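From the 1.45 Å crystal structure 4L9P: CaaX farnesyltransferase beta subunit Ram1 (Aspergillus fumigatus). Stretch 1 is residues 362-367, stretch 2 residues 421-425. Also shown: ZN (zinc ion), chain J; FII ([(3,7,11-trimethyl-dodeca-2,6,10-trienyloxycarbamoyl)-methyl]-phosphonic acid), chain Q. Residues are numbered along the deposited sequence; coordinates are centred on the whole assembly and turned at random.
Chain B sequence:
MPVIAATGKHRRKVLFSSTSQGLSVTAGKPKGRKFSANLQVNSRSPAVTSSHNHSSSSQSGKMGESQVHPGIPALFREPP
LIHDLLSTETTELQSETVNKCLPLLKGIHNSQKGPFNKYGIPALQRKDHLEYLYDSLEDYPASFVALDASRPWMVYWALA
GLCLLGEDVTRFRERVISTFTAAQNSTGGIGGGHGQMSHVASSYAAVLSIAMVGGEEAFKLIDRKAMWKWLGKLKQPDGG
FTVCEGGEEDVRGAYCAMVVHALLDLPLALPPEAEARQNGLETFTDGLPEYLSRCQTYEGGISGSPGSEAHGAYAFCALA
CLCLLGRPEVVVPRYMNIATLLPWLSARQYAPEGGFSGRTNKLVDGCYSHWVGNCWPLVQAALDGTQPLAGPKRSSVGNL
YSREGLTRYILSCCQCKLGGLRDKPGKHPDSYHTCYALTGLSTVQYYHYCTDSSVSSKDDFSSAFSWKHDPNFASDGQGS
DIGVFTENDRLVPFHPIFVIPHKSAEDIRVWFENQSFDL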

# COMPACT_ATOMS: atom_id res chain seq x y z
N LYS B 362 -6.14 -7.36 10.75
CA LYS B 362 -5.59 -8.38 9.86
C LYS B 362 -4.19 -8.78 10.34
O LYS B 362 -3.82 -8.41 11.48
CB LYS B 362 -5.64 -7.93 8.38
CG LYS B 362 -7.11 -7.76 7.91
CD LYS B 362 -7.28 -8.01 6.46
CE LYS B 362 -7.29 -9.51 6.20
NZ LYS B 362 -7.13 -9.87 4.76
N LEU B 363 -3.46 -9.54 9.55
CA LEU B 363 -2.27 -10.23 10.11
C LEU B 363 -1.00 -9.52 9.70
O LEU B 363 -0.90 -8.87 8.65
CB LEU B 363 -2.22 -11.64 9.53
CG LEU B 363 -3.44 -12.53 9.82
CD1 LEU B 363 -3.28 -13.88 9.12
CD2 LEU B 363 -3.63 -12.72 11.32
N VAL B 364 0.03 -9.77 10.50
CA VAL B 364 1.37 -9.32 10.08
C VAL B 364 1.83 -9.94 8.76
O VAL B 364 1.39 -11.04 8.38
CB VAL B 364 2.43 -9.58 11.18
CG1 VAL B 364 2.09 -8.77 12.44
CG2 VAL B 364 2.61 -11.08 11.44
N ASP B 365 2.73 -9.26 8.06
CA ASP B 365 3.30 -9.77 6.81
C ASP B 365 4.60 -9.02 6.56
O ASP B 365 4.67 -7.79 6.69
CB ASP B 365 2.23 -9.49 5.68
CG ASP B 365 2.70 -9.79 4.32
OD1 ASP B 365 3.90 -10.00 4.03
OD2 ASP B 365 1.84 -9.86 3.42
N GLY B 366 5.63 -9.81 6.28
CA GLY B 366 6.95 -9.23 6.07
C GLY B 366 7.00 -8.18 4.97
O GLY B 366 7.92 -7.33 5.01
N CYS B 367 6.09 -8.17 3.97
CA CYS B 367 6.27 -7.10 2.96
C CYS B 367 5.91 -5.70 3.52
O CYS B 367 6.40 -4.68 2.99
CB CYS B 367 5.49 -7.39 1.64
SG CYS B 367 3.61 -7.39 1.87
N LEU B 421 12.85 -14.71 1.37
CA LEU B 421 12.05 -14.35 2.55
C LEU B 421 10.57 -14.41 2.19
O LEU B 421 10.18 -14.44 1.01
CB LEU B 421 12.41 -12.97 3.15
CG LEU B 421 13.87 -12.98 3.75
CD1 LEU B 421 14.92 -12.52 2.67
CD2 LEU B 421 13.94 -12.06 5.00
N ARG B 422 9.75 -14.46 3.23
CA ARG B 422 8.32 -14.77 3.08
C ARG B 422 7.47 -13.78 3.85
O ARG B 422 7.92 -13.03 4.75
CB ARG B 422 8.08 -16.22 3.57
CG ARG B 422 8.42 -16.39 5.07
CD ARG B 422 8.41 -17.87 5.49
NE ARG B 422 8.90 -18.00 6.85
CZ ARG B 422 9.68 -19.02 7.26
NH1 ARG B 422 9.91 -20.05 6.43
NH2 ARG B 422 10.14 -19.03 8.51
N ASP B 423 6.18 -13.86 3.52
CA ASP B 423 5.16 -13.11 4.25
C ASP B 423 5.14 -13.43 5.72
O ASP B 423 5.29 -12.57 6.59
CB ASP B 423 3.82 -13.43 3.48
CG ASP B 423 2.55 -13.24 4.29
OD1 ASP B 423 2.55 -12.77 5.42
OD2 ASP B 423 1.46 -13.58 3.71
N LYS B 424 5.03 -14.72 6.01
CA LYS B 424 4.94 -15.18 7.39
C LYS B 424 5.26 -16.67 7.40
O LYS B 424 5.24 -17.29 6.36
CB LYS B 424 3.54 -14.88 8.00
CG LYS B 424 2.39 -15.64 7.30
CD LYS B 424 1.04 -15.44 8.11
CE LYS B 424 0.61 -14.00 8.27
NZ LYS B 424 0.32 -13.31 6.92
N PRO B 425 5.53 -17.22 8.58
CA PRO B 425 5.72 -18.67 8.66
C PRO B 425 4.59 -19.42 8.03
O PRO B 425 3.43 -19.03 8.20
CB PRO B 425 5.79 -18.92 10.17
CG PRO B 425 6.39 -17.59 10.72
CD PRO B 425 5.64 -16.54 9.88
ZN ZN J . 2.89 -9.62 1.70
C1 FII Q . 3.78 0.84 -5.60
C2 FII Q . 2.71 -0.20 -5.41
C6 FII Q . 2.23 -0.84 -6.64
C10 FII Q . 1.98 -0.21 -4.13
C11 FII Q . 0.81 -1.15 -3.83
C12 FII Q . 1.38 -2.33 -2.99
C15 FII Q . 0.38 -3.16 -2.18
C18 FII Q . 0.88 -4.33 -1.34
C22 FII Q . -1.05 -3.05 -2.62
C23 FII Q . -2.06 -3.55 -1.61
C24 FII Q . -3.42 -3.66 -2.19
C27 FII Q . -4.28 -4.56 -1.36
C30 FII Q . -5.05 -3.86 -0.25
C34 FII Q . -4.79 -5.76 -2.06
C35 FII Q . -5.89 -6.63 -1.49
O36 FII Q . -5.40 -7.92 -1.17
N42 FII Q . -4.33 -7.95 -0.32
C43 FII Q . -4.71 -8.27 1.00
O44 FII Q . -5.87 -8.45 1.38
C45 FII Q . -3.52 -8.39 1.94
P46 FII Q . -3.88 -7.86 3.69
O49 FII Q . -4.58 -6.56 3.59
O50 FII Q . -4.64 -8.96 4.36
O51 FII Q . -2.46 -7.72 4.28
O HOH W 1 -1.08 -10.77 6.49

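This is a small, mainly polar contact between two loops, built on one strong backbone hydrogen bond and the amino group of a lysine, beside a zinc site. It buries 247 Å² in all. Gly 366 N donates to Asp 423 O at 2.8 Å and 165°. Glycine suits its position: a CB there would point toward the other loop and lie 2.9 Å from Arg 422 O, a clash.

Lys 424 curls its side chain (p, t, p, p), so its end comes nearer to the first loop. Lys 424 NZ forms a salt bridge with the neighbouring Asp 423 OD1 at 2.7 Å and a weak hydrogen bond to Val 364 O at 2.9 Å. Lys 424 NZ also donates to water 1 at 2.9 Å, and water 1 lies 2.9 Å from Leu 363 O, so it can bridge the two loops. Lysine suits this place because its aliphatic part packs too, with Lys 424 CE 3.9 Å from Leu 363 CB, while its charged end meets Asp 423 and Val 364.

Asp 365 holds zinc through OD1 (2.6 Å) and OD2 (2.0 Å), joined by Cys 367 SG at 2.4 Å. Asp 365 OD1 also accepts from Cys 367 N at 2.9 Å, a capping bond. The two buried aspartates come close, but Asp 365 OD1 and Asp 423 OD1 are both acceptors and do not bond.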